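PDB 6NYR: Crov588 from Cafeteriavirus, which is of unknown function but folds as a circular solenoid built largely from FNIP repeats of the leucine-rich-repeat class, which often mediates protein binding. Local coordinates for residues F192-N197 with F214-N219; F148-N153 with F170-N175; Y233-R238 with Y255-R260. All coordinates share one frame; numbering follows the deposited sequence.

Contact 1. Residues F192-N197 with F214-N219; sequences FGRNFN and FGWYFN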
loop_
_atom_site.group_PDB
_atom_site.type_symbol
_atom_site.label_atom_id
_atom_site.label_comp_id
_atom_site.label_asym_id
_atom_site.label_seq_id
_atom_site.Cartn_x
_atom_site.Cartn_y
_atom_site.Cartn_z
ATOM N N PHE A 192 -7.703 17.688 18.461
ATOM C CA PHE A 192 -8.482 18.820 17.985
ATOM C C PHE A 192 -8.538 18.823 16.461
ATOM O O PHE A 192 -7.654 18.297 15.779
ATOM C CB PHE A 192 -7.891 20.140 18.479
ATOM C CG PHE A 192 -8.065 20.364 19.949
ATOM C CD1 PHE A 192 -9.305 20.699 20.466
ATOM C CD2 PHE A 192 -6.992 20.238 20.814
ATOM C CE1 PHE A 192 -9.471 20.903 21.820
ATOM C CE2 PHE A 192 -7.152 20.442 22.168
ATOM C CZ PHE A 192 -8.391 20.774 22.671
ATOM N N GLY A 193 -9.594 19.443 15.933
ATOM C CA GLY A 193 -9.839 19.474 14.511
ATOM C C GLY A 193 -9.393 20.776 13.869
ATOM O O GLY A 193 -8.694 21.599 14.463
ATOM N N ARG A 194 -9.840 20.963 12.624
ATOM C CA ARG A 194 -9.360 22.059 11.792
ATOM C C ARG A 194 -9.375 23.395 12.527
ATOM O O ARG A 194 -8.348 24.073 12.637
ATOM C CB ARG A 194 -10.231 22.161 10.536
ATOM C CG ARG A 194 -9.568 22.812 9.337
ATOM C CD ARG A 194 -10.536 22.864 8.159
ATOM N NE ARG A 194 -11.758 23.577 8.544
ATOM C CZ ARG A 194 -12.851 23.673 7.796
ATOM N NH1 ARG A 194 -12.890 23.105 6.600
ATOM N NH2 ARG A 194 -13.905 24.341 8.246
ATOM N N ASN A 195 -10.539 23.794 13.031
ATOM C CA ASN A 195 -10.771 25.181 13.410
ATOM C C ASN A 195 -10.474 25.490 14.869
ATOM O O ASN A 195 -10.633 26.646 15.276
ATOM C CB ASN A 195 -12.222 25.571 13.100
ATOM C CG ASN A 195 -12.489 25.668 11.615
ATOM O OD1 ASN A 195 -11.606 25.402 10.798
ATOM N ND2 ASN A 195 -13.711 26.037 11.251
ATOM N N PHE A 196 -10.076 24.511 15.672
ATOM C CA PHE A 196 -9.798 24.810 17.066
ATOM C C PHE A 196 -8.578 25.723 17.161
ATOM O O PHE A 196 -7.463 25.322 16.805
ATOM C CB PHE A 196 -9.555 23.544 17.877
ATOM C CG PHE A 196 -9.216 23.827 19.308
ATOM C CD1 PHE A 196 -10.216 24.091 20.230
ATOM C CD2 PHE A 196 -7.902 23.866 19.727
ATOM C CE1 PHE A 196 -9.910 24.368 21.547
ATOM C CE2 PHE A 196 -7.584 24.142 21.045
ATOM C CZ PHE A 196 -8.589 24.396 21.957
ATOM N N ASN A 197 -8.787 26.948 17.657
ATOM C CA ASN A 197 -7.720 27.933 17.831
ATOM C C ASN A 197 -8.051 28.722 19.102
ATOM O O ASN A 197 -8.337 29.913 19.082
ATOM C CB ASN A 197 -7.583 28.844 16.612
ATOM C CG ASN A 197 -6.363 29.740 16.693
ATOM O OD1 ASN A 197 -5.445 29.491 17.478
ATOM N ND2 ASN A 197 -6.343 30.788 15.881
ATOM N N PHE A 214 -2.912 18.738 17.512
ATOM C CA PHE A 214 -3.610 19.946 17.097
ATOM C C PHE A 214 -3.905 19.894 15.603
ATOM O O PHE A 214 -3.345 19.087 14.853
ATOM C CB PHE A 214 -2.805 21.217 17.421
ATOM C CG PHE A 214 -2.659 21.478 18.884
ATOM C CD1 PHE A 214 -3.734 21.931 19.629
ATOM C CD2 PHE A 214 -1.446 21.276 19.517
ATOM C CE1 PHE A 214 -3.610 22.164 20.983
ATOM C CE2 PHE A 214 -1.308 21.513 20.872
ATOM C CZ PHE A 214 -2.392 21.957 21.607
ATOM N N GLY A 215 -4.780 20.797 15.173
ATOM C CA GLY A 215 -5.194 20.862 13.790
ATOM C C GLY A 215 -4.808 22.142 13.078
ATOM O O GLY A 215 -4.052 22.967 13.598
ATOM N N TRP A 216 -5.388 22.324 11.890
ATOM C CA TRP A 216 -4.982 23.360 10.949
ATOM C C TRP A 216 -4.758 24.721 11.591
ATOM O O TRP A 216 -3.679 25.306 11.452
ATOM C CB TRP A 216 -6.060 23.443 9.862
ATOM C CG TRP A 216 -5.764 24.275 8.659
ATOM C CD1 TRP A 216 -5.789 25.637 8.569
ATOM C CD2 TRP A 216 -5.444 23.794 7.352
ATOM N NE1 TRP A 216 -5.486 26.032 7.292
ATOM C CE2 TRP A 216 -5.272 24.919 6.523
ATOM C CE3 TRP A 216 -5.280 22.518 6.801
ATOM C CZ2 TRP A 216 -4.938 24.807 5.174
ATOM C CZ3 TRP A 216 -4.948 22.409 5.463
ATOM C CH2 TRP A 216 -4.781 23.544 4.665
ATOM N N TYR A 217 -5.763 25.247 12.287
ATOM C CA TYR A 217 -5.734 26.652 12.671
ATOM C C TYR A 217 -5.170 26.912 14.064
ATOM O O TYR A 217 -5.014 28.082 14.434
ATOM C CB TYR A 217 -7.145 27.265 12.583
ATOM C CG TYR A 217 -7.608 27.527 11.163
ATOM C CD1 TYR A 217 -7.211 28.672 10.479
ATOM C CD2 TYR A 217 -8.440 26.630 10.505
ATOM C CE1 TYR A 217 -7.621 28.907 9.183
ATOM C CE2 TYR A 217 -8.860 26.864 9.208
ATOM C CZ TYR A 217 -8.448 28.003 8.551
ATOM O OH TYR A 217 -8.865 28.234 7.260
ATOM N N PHE A 218 -4.855 25.882 14.845
ATOM C CA PHE A 218 -4.366 26.140 16.191
ATOM C C PHE A 218 -3.070 26.941 16.141
ATOM O O PHE A 218 -2.093 26.524 15.509
ATOM C CB PHE A 218 -4.123 24.849 16.961
ATOM C CG PHE A 218 -3.593 25.085 18.349
ATOM C CD1 PHE A 218 -4.450 25.432 19.384
ATOM C CD2 PHE A 218 -2.238 24.989 18.612
ATOM C CE1 PHE A 218 -3.965 25.658 20.657
ATOM C CE2 PHE A 218 -1.747 25.214 19.885
ATOM C CZ PHE A 218 -2.612 25.550 20.906
ATOM N N ASN A 219 -3.058 28.089 16.817
ATOM C CA ASN A 219 -1.861 28.921 16.853
ATOM C C ASN A 219 -1.853 29.804 18.095
ATOM O O ASN A 219 -1.827 31.035 17.990
ATOM C CB ASN A 219 -1.761 29.782 15.593
ATOM C CG ASN A 219 -0.393 30.420 15.437
ATOM O OD1 ASN A 219 0.577 29.994 16.064
ATOM N ND2 ASN A 219 -0.307 31.432 14.591
#
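Gly193 to Phe196 and Gly215 to Phe218 each form a type I beta turn, and the two turns lie one coil apart in the leucine-rich-repeat solenoid, with the CA atoms of Arg194 and Trp216 4.6 Å apart. Each follows a short strand, 189-191 or 211-213. The turns are tied by a backbone bond running nearly along the carbonyl axis, from Tyr217 N to Arg194 O (2.9 Å, N-H...O angle 158°). Gly215 sits where a CB would run into Gly193 O, so the lack of a side chain lets the coils close up. Inside, the phenylalanines form a ladder. Phe192 and Phe214 have CG anti to the carbonyl carbon and lie side by side, rim to rim, their planes only 5° apart; CD2 of Phe192 meets CD1 of Phe214 at 3.9 Å. Phe196 and Phe218 take the other choice, CG anti to the backbone N, which carries each ring over a face of the earlier phenylalanine in its own turn. Between coils, Phe196 CE2 touches Phe218 CD1 at 3.8 Å. The side turned away from the phenylalanines is more exposed and mixes polar and aromatic groups. Arg194 bends at chi3, so that NE reaches OD1 of Asn195 at 2.9 Å, close to the guanidinium plane. The Tyr217 ring lies alongside this pair, almost perpendicular to the guanidinium, while CD1 of Trp216 lies over the centre of one face of the Tyr217 ring. Asn197, with CG anti to its own N, extends its amide toward the next coil, where OD1 also accepts from Gln220 NE2. Asn219 repeats the gesture toward Asn241. The bond from Asn219 N to Asn197 OD1 is short, 2.8 Å, and its donor stands 54° out of the amide plane.

Contact 2. Residues F148-N153 with F170-N175; sequences FGEEFN and FGDCFN
Each of the four phenyl rings has a ring of its own segment against one face: CD2 of Phe152 lies above Phe148 and CE1 of Phe148 above the centre of Phe152, while Phe170 and Phe174 repeat the exchange one coil later. Between coils, Phe148 and Phe170 are near parallel (9°) but slid apart, so they barely overlap, and CD2 of Phe148 approaches CD1 of Phe170 to 3.7 Å. Phe126 and Phe192 continue this row on the two sides, making it a phenylalanine spine of the kind seen in leucine-rich-repeat solenoids, here in the loops that follow strands 145-147 and 167-169. Beyond the rings the backbones draw close. Gly171 CA directs a C-H at Gly149 O over 3.3 Å, an approach that a CB at this position would block. Cys173 N donates to Glu150 O (2.9 Å) nearly along the carbonyl axis, although the N-H itself is bent, at 139°. With SG anti to its carbonyl carbon, Cys173 also brings the sulfur to 3.2 Å from that same oxygen. Asn153 OD1 receives Asn175 N at 2.9 Å from well above the amide plane, and Asn175 OD1 in turn accepts from Asn197 N and Gln198 NE2. Away from the rings, Glu150 and Asp172 point the same way, OE2 and OD2 4.4 Å apart. Two carboxylates so near each other would be expected to repel, and the negative field could raise the proton affinity of either; cohesion here more likely rests on the ring contacts, the Cys173 N to Glu150 O bond and the hydrogen bond to the Asn153 side chain.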
loop_
_atom_site.group_PDB
_atom_site.type_symbol
_atom_site.label_atom_id
_atom_site.label_comp_id
_atom_site.label_asym_id
_atom_site.label_seq_id
_atom_site.Cartn_x
_atom_site.Cartn_y
_atom_site.Cartn_z
ATOM N N PHE A 148 -16.439 13.628 17.568
ATOM C CA PHE A 148 -17.410 14.558 17.010
ATOM C C PHE A 148 -17.270 14.621 15.492
ATOM O O PHE A 148 -16.199 14.360 14.934
ATOM C CB PHE A 148 -17.243 15.961 17.605
ATOM C CG PHE A 148 -17.776 16.098 19.004
ATOM C CD1 PHE A 148 -19.139 16.221 19.230
ATOM C CD2 PHE A 148 -16.918 16.110 20.094
ATOM C CE1 PHE A 148 -19.635 16.348 20.513
ATOM C CE2 PHE A 148 -17.413 16.235 21.382
ATOM C CZ PHE A 148 -18.770 16.356 21.589
ATOM N N GLY A 149 -18.367 14.995 14.831
ATOM C CA GLY A 149 -18.392 15.156 13.394
ATOM C C GLY A 149 -17.950 16.538 12.953
ATOM O O GLY A 149 -17.481 17.359 13.743
ATOM N N GLU A 150 -18.135 16.802 11.656
ATOM C CA GLU A 150 -17.581 18.016 11.068
ATOM C C GLU A 150 -18.177 19.271 11.691
ATOM O O GLU A 150 -17.459 20.233 11.984
ATOM C CB GLU A 150 -17.833 18.048 9.560
ATOM C CG GLU A 150 -17.019 17.114 8.704
ATOM C CD GLU A 150 -17.268 17.367 7.222
ATOM O OE1 GLU A 150 -17.951 18.365 6.894
ATOM O OE2 GLU A 150 -16.795 16.566 6.386
ATOM N N GLU A 151 -19.492 19.288 11.879
ATOM C CA GLU A 151 -20.212 20.526 12.133
ATOM C C GLU A 151 -20.323 20.873 13.608
ATOM O O GLU A 151 -20.741 21.991 13.931
ATOM C CB GLU A 151 -21.620 20.445 11.528
ATOM C CG GLU A 151 -21.644 20.416 10.009
ATOM C CD GLU A 151 -20.918 21.593 9.395
ATOM O OE1 GLU A 151 -20.986 22.702 9.971
ATOM O OE2 GLU A 151 -20.274 21.410 8.341
ATOM N N PHE A 152 -19.959 19.962 14.504
ATOM C CA PHE A 152 -20.158 20.218 15.918
ATOM C C PHE A 152 -19.320 21.405 16.372
ATOM O O PHE A 152 -18.091 21.406 16.222
ATOM C CB PHE A 152 -19.800 18.997 16.748
ATOM C CG PHE A 152 -20.005 19.202 18.215
ATOM C CD1 PHE A 152 -21.283 19.172 18.751
ATOM C CD2 PHE A 152 -18.935 19.443 19.057
ATOM C CE1 PHE A 152 -21.487 19.364 20.098
ATOM C CE2 PHE A 152 -19.134 19.636 20.413
ATOM C CZ PHE A 152 -20.415 19.598 20.931
ATOM N N ASN A 153 -19.981 22.408 16.937
ATOM C CA ASN A 153 -19.293 23.550 17.514
ATOM C C ASN A 153 -20.142 24.110 18.655
ATOM O O ASN A 153 -20.633 25.237 18.613
ATOM C CB ASN A 153 -19.002 24.610 16.453
ATOM C CG ASN A 153 -18.106 25.710 16.977
ATOM O OD1 ASN A 153 -17.449 25.548 18.008
ATOM N ND2 ASN A 153 -18.082 26.838 16.284
ATOM N N PHE A 170 -12.251 15.881 18.251
ATOM C CA PHE A 170 -13.133 16.917 17.742
ATOM C C PHE A 170 -13.065 16.976 16.221
ATOM O O PHE A 170 -12.064 16.592 15.609
ATOM C CB PHE A 170 -12.750 18.278 18.318
ATOM C CG PHE A 170 -13.046 18.426 19.772
ATOM C CD1 PHE A 170 -14.319 18.769 20.196
ATOM C CD2 PHE A 170 -12.054 18.243 20.720
ATOM C CE1 PHE A 170 -14.597 18.922 21.535
ATOM C CE2 PHE A 170 -12.334 18.391 22.064
ATOM C CZ PHE A 170 -13.605 18.730 22.467
ATOM N N GLY A 171 -14.142 17.473 15.617
ATOM C CA GLY A 171 -14.223 17.616 14.181
ATOM C C GLY A 171 -13.795 18.992 13.707
ATOM O O GLY A 171 -13.256 19.807 14.458
ATOM N N ASP A 172 -14.086 19.259 12.430
ATOM C CA ASP A 172 -13.508 20.417 11.754
ATOM C C ASP A 172 -13.944 21.732 12.388
ATOM O O ASP A 172 -13.154 22.678 12.484
ATOM C CB ASP A 172 -13.893 20.408 10.274
ATOM C CG ASP A 172 -13.166 19.345 9.486
ATOM O OD1 ASP A 172 -12.104 18.882 9.947
ATOM O OD2 ASP A 172 -13.663 18.970 8.407
ATOM N N CYS A 173 -15.206 21.827 12.792
ATOM C CA CYS A 173 -15.779 23.110 13.163
ATOM C C CYS A 173 -15.636 23.422 14.642
ATOM O O CYS A 173 -15.852 24.572 15.037
ATOM C CB CYS A 173 -17.263 23.160 12.771
ATOM S SG CYS A 173 -17.581 23.265 10.992
ATOM N N PHE A 174 -15.302 22.443 15.473
ATOM C CA PHE A 174 -15.209 22.716 16.897
ATOM C C PHE A 174 -14.170 23.801 17.159
ATOM O O PHE A 174 -13.005 23.675 16.763
ATOM C CB PHE A 174 -14.841 21.472 17.690
ATOM C CG PHE A 174 -14.719 21.739 19.163
ATOM C CD1 PHE A 174 -15.858 21.905 19.932
ATOM C CD2 PHE A 174 -13.479 21.857 19.773
ATOM C CE1 PHE A 174 -15.768 22.172 21.280
ATOM C CE2 PHE A 174 -13.384 22.116 21.127
ATOM C CZ PHE A 174 -14.533 22.275 21.880
ATOM N N ASN A 175 -14.594 24.867 17.836
ATOM C CA ASN A 175 -13.698 25.948 18.221
ATOM C C ASN A 175 -14.287 26.677 19.425
ATOM O O ASN A 175 -14.662 27.851 19.325
ATOM C CB ASN A 175 -13.471 26.906 17.055
ATOM C CG ASN A 175 -12.407 27.949 17.362
ATOM O OD1 ASN A 175 -11.568 27.765 18.247
ATOM N ND2 ASN A 175 -12.439 29.054 16.633
#

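Contact 3. Residues Y233-R238 with Y255-R260; sequences YLEFGR and YLEFGR
Extended torsions carry both arginines outward together: Arg238 and Arg260 have CG anti to the backbone N and run straight to NE before chi4 turns the guanidiniums across the chain. The two planes end 8° apart, each with a nitrogen of the other over one face, and NH2 of Arg238 lies 3.0 Å from NH1 of Arg260. Both are donors, so this is a stack of like charges rather than a bond. NH1 of each arginine is hydrogen-bonded to a residue flanking one of the two segments, which would help to hold the groups in place. Tyr233 and Glu235 are likewise anti to their backbone N and share one face of the strand, where Tyr233 OH gives a very short 2.5 Å bond to Glu235 OE1. Glu257 lies alongside Glu235, its carboxylate stacked at 13°; the repulsion expected there may be eased by that hydroxyl. Tyr255 instead has CG beside its N, which swings its ring away from Tyr233 and toward His277, on which it stacks. Strands 233-235 and 255-257 are neighbouring parallel strands in the inner rim of the leucine-rich-repeat ring. Three backbone bonds join the coils in the usual parallel alternation: Leu234 N to Tyr255 O, Glu257 N to Leu234 O, and Phe236 N to Glu257 O, the last almost straight at 172°. On the other face Leu234 CD2 meets Leu256 CD1 at 4.0 Å, and beyond the strands Phe236 CD2 touches Phe258 CD1 at 3.7 Å. Past the ends of the strands, a water donates to Gly237 O (2.8 Å) and accepts a weak bond from Gly259 N.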
loop_
_atom_site.group_PDB
_atom_site.type_symbol
_atom_site.label_atom_id
_atom_site.label_comp_id
_atom_site.label_asym_id
_atom_site.label_seq_id
_atom_site.Cartn_x
_atom_site.Cartn_y
_atom_site.Cartn_z
ATOM N N TYR A 233 3.487 12.089 23.144
ATOM C CA TYR A 233 3.282 12.365 21.730
ATOM C C TYR A 233 2.656 13.745 21.593
ATOM O O TYR A 233 1.633 14.030 22.225
ATOM C CB TYR A 233 2.383 11.294 21.091
ATOM C CG TYR A 233 2.133 11.488 19.611
ATOM C CD1 TYR A 233 1.221 12.433 19.162
ATOM C CD2 TYR A 233 2.800 10.723 18.661
ATOM C CE1 TYR A 233 0.984 12.620 17.815
ATOM C CE2 TYR A 233 2.567 10.903 17.311
ATOM C CZ TYR A 233 1.656 11.853 16.892
ATOM O OH TYR A 233 1.413 12.044 15.549
ATOM N N LEU A 234 3.282 14.603 20.784
ATOM C CA LEU A 234 2.780 15.953 20.537
ATOM C C LEU A 234 2.910 16.267 19.054
ATOM O O LEU A 234 4.022 16.270 18.517
ATOM C CB LEU A 234 3.543 16.985 21.379
ATOM C CG LEU A 234 3.152 18.454 21.238
ATOM C CD1 LEU A 234 1.694 18.662 21.601
ATOM C CD2 LEU A 234 4.049 19.326 22.105
ATOM N N GLU A 235 1.779 16.536 18.403
ATOM C CA GLU A 235 1.744 16.860 16.981
ATOM C C GLU A 235 1.007 18.175 16.780
ATOM O O GLU A 235 -0.184 18.273 17.096
ATOM C CB GLU A 235 1.063 15.748 16.177
ATOM C CG GLU A 235 0.836 16.105 14.711
ATOM C CD GLU A 235 0.123 15.009 13.937
ATOM O OE1 GLU A 235 0.069 13.869 14.437
ATOM O OE2 GLU A 235 -0.372 15.292 12.827
ATOM N N PHE A 236 1.706 19.173 16.244
ATOM C CA PHE A 236 1.085 20.451 15.938
ATOM C C PHE A 236 0.465 20.438 14.542
ATOM O O PHE A 236 0.749 19.575 13.710
ATOM C CB PHE A 236 2.090 21.608 16.032
ATOM C CG PHE A 236 2.540 21.902 17.427
ATOM C CD1 PHE A 236 1.683 22.501 18.328
ATOM C CD2 PHE A 236 3.824 21.586 17.837
ATOM C CE1 PHE A 236 2.089 22.764 19.618
ATOM C CE2 PHE A 236 4.239 21.853 19.123
ATOM C CZ PHE A 236 3.370 22.443 20.014
ATOM N N GLY A 237 -0.380 21.437 14.285
ATOM C CA GLY A 237 -1.064 21.566 13.020
ATOM C C GLY A 237 -0.395 22.561 12.088
ATOM O O GLY A 237 0.685 23.092 12.355
ATOM N N ARG A 238 -1.070 22.810 10.964
ATOM C CA ARG A 238 -0.480 23.604 9.893
ATOM C C ARG A 238 0.026 24.946 10.407
ATOM O O ARG A 238 1.172 25.332 10.150
ATOM C CB ARG A 238 -1.505 23.803 8.776
ATOM C CG ARG A 238 -0.948 24.464 7.526
ATOM C CD ARG A 238 -2.063 24.941 6.609
ATOM N NE ARG A 238 -1.551 25.627 5.425
ATOM C CZ ARG A 238 -1.345 26.936 5.321
ATOM N NH1 ARG A 238 -1.603 27.746 6.335
ATOM N NH2 ARG A 238 -0.878 27.436 4.189
ATOM N N TYR A 255 7.851 11.739 21.038
ATOM C CA TYR A 255 7.580 12.086 19.648
ATOM C C TYR A 255 7.126 13.539 19.567
ATOM O O TYR A 255 6.182 13.937 20.260
ATOM C CB TYR A 255 6.495 11.180 19.044
ATOM C CG TYR A 255 6.944 9.775 18.702
ATOM C CD1 TYR A 255 7.440 8.927 19.683
ATOM C CD2 TYR A 255 6.848 9.287 17.403
ATOM C CE1 TYR A 255 7.846 7.642 19.378
ATOM C CE2 TYR A 255 7.249 8.002 17.090
ATOM C CZ TYR A 255 7.748 7.182 18.082
ATOM O OH TYR A 255 8.148 5.902 17.772
ATOM N N LEU A 256 7.780 14.322 18.707
ATOM C CA LEU A 256 7.436 15.725 18.494
ATOM C C LEU A 256 7.347 15.988 16.999
ATOM O O LEU A 256 8.317 15.758 16.269
ATOM C CB LEU A 256 8.474 16.655 19.131
ATOM C CG LEU A 256 8.313 18.153 18.869
ATOM C CD1 LEU A 256 7.088 18.702 19.599
ATOM C CD2 LEU A 256 9.561 18.937 19.259
ATOM N N GLU A 257 6.191 16.458 16.541
ATOM C CA GLU A 257 6.008 16.791 15.134
ATOM C C GLU A 257 5.461 18.206 15.009
ATOM O O GLU A 257 4.432 18.536 15.608
ATOM C CB GLU A 257 5.057 15.809 14.438
ATOM C CG GLU A 257 4.744 16.180 12.993
ATOM C CD GLU A 257 4.051 15.061 12.233
ATOM O OE1 GLU A 257 3.807 13.994 12.834
ATOM O OE2 GLU A 257 3.774 15.240 11.030
ATOM N N PHE A 258 6.150 19.035 14.230
ATOM C CA PHE A 258 5.655 20.358 13.891
ATOM C C PHE A 258 4.899 20.308 12.567
ATOM O O PHE A 258 5.117 19.427 11.732
ATOM C CB PHE A 258 6.801 21.363 13.784
ATOM C CG PHE A 258 7.503 21.623 15.082
ATOM C CD1 PHE A 258 6.944 22.457 16.034
ATOM C CD2 PHE A 258 8.730 21.042 15.342
ATOM C CE1 PHE A 258 7.593 22.698 17.228
ATOM C CE2 PHE A 258 9.386 21.278 16.535
ATOM C CZ PHE A 258 8.816 22.109 17.481
ATOM N N GLY A 259 4.019 21.288 12.376
ATOM C CA GLY A 259 3.275 21.428 11.145
ATOM C C GLY A 259 3.947 22.385 10.178
ATOM O O GLY A 259 5.079 22.834 10.375
ATOM N N ARG A 260 3.209 22.722 9.121
ATOM C CA ARG A 260 3.783 23.480 8.014
ATOM C C ARG A 260 4.500 24.742 8.483
ATOM O O ARG A 260 5.664 24.971 8.133
ATOM C CB ARG A 260 2.680 23.834 7.011
ATOM C CG ARG A 260 3.156 24.692 5.847
ATOM C CD ARG A 260 2.092 24.811 4.763
ATOM N NE ARG A 260 2.566 25.607 3.636
ATOM C CZ ARG A 260 2.563 26.937 3.608
ATOM N NH1 ARG A 260 2.106 27.622 4.645
ATOM N NH2 ARG A 260 3.015 27.579 2.543
HETATM O O HOH W 1 3.130 24.230 13.097
#

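All three contacts join equivalent places on successive coils, and the phenylalanine row runs through each. Contacts 1 and 2 pair the turns that follow the strands, whereas contact 3 pairs the strands themselves, and its ladder of backbone bonds gives way in the turns to one backbone bond and one asparagine bond. Contacts 1 and 2 touch through Asn195 N and Asp172 O, contacts 1 and 3 through Phe214 N and Glu235 O; contacts 2 and 3 stay about 12 Å apart at their nearest atoms. Each has a buried apolar side, but the polar side varies: Arg194, Asn195 and two aromatics in contact 1, two carboxylates in contact 2, stacked carboxylates and facing guanidiniums in contact 3.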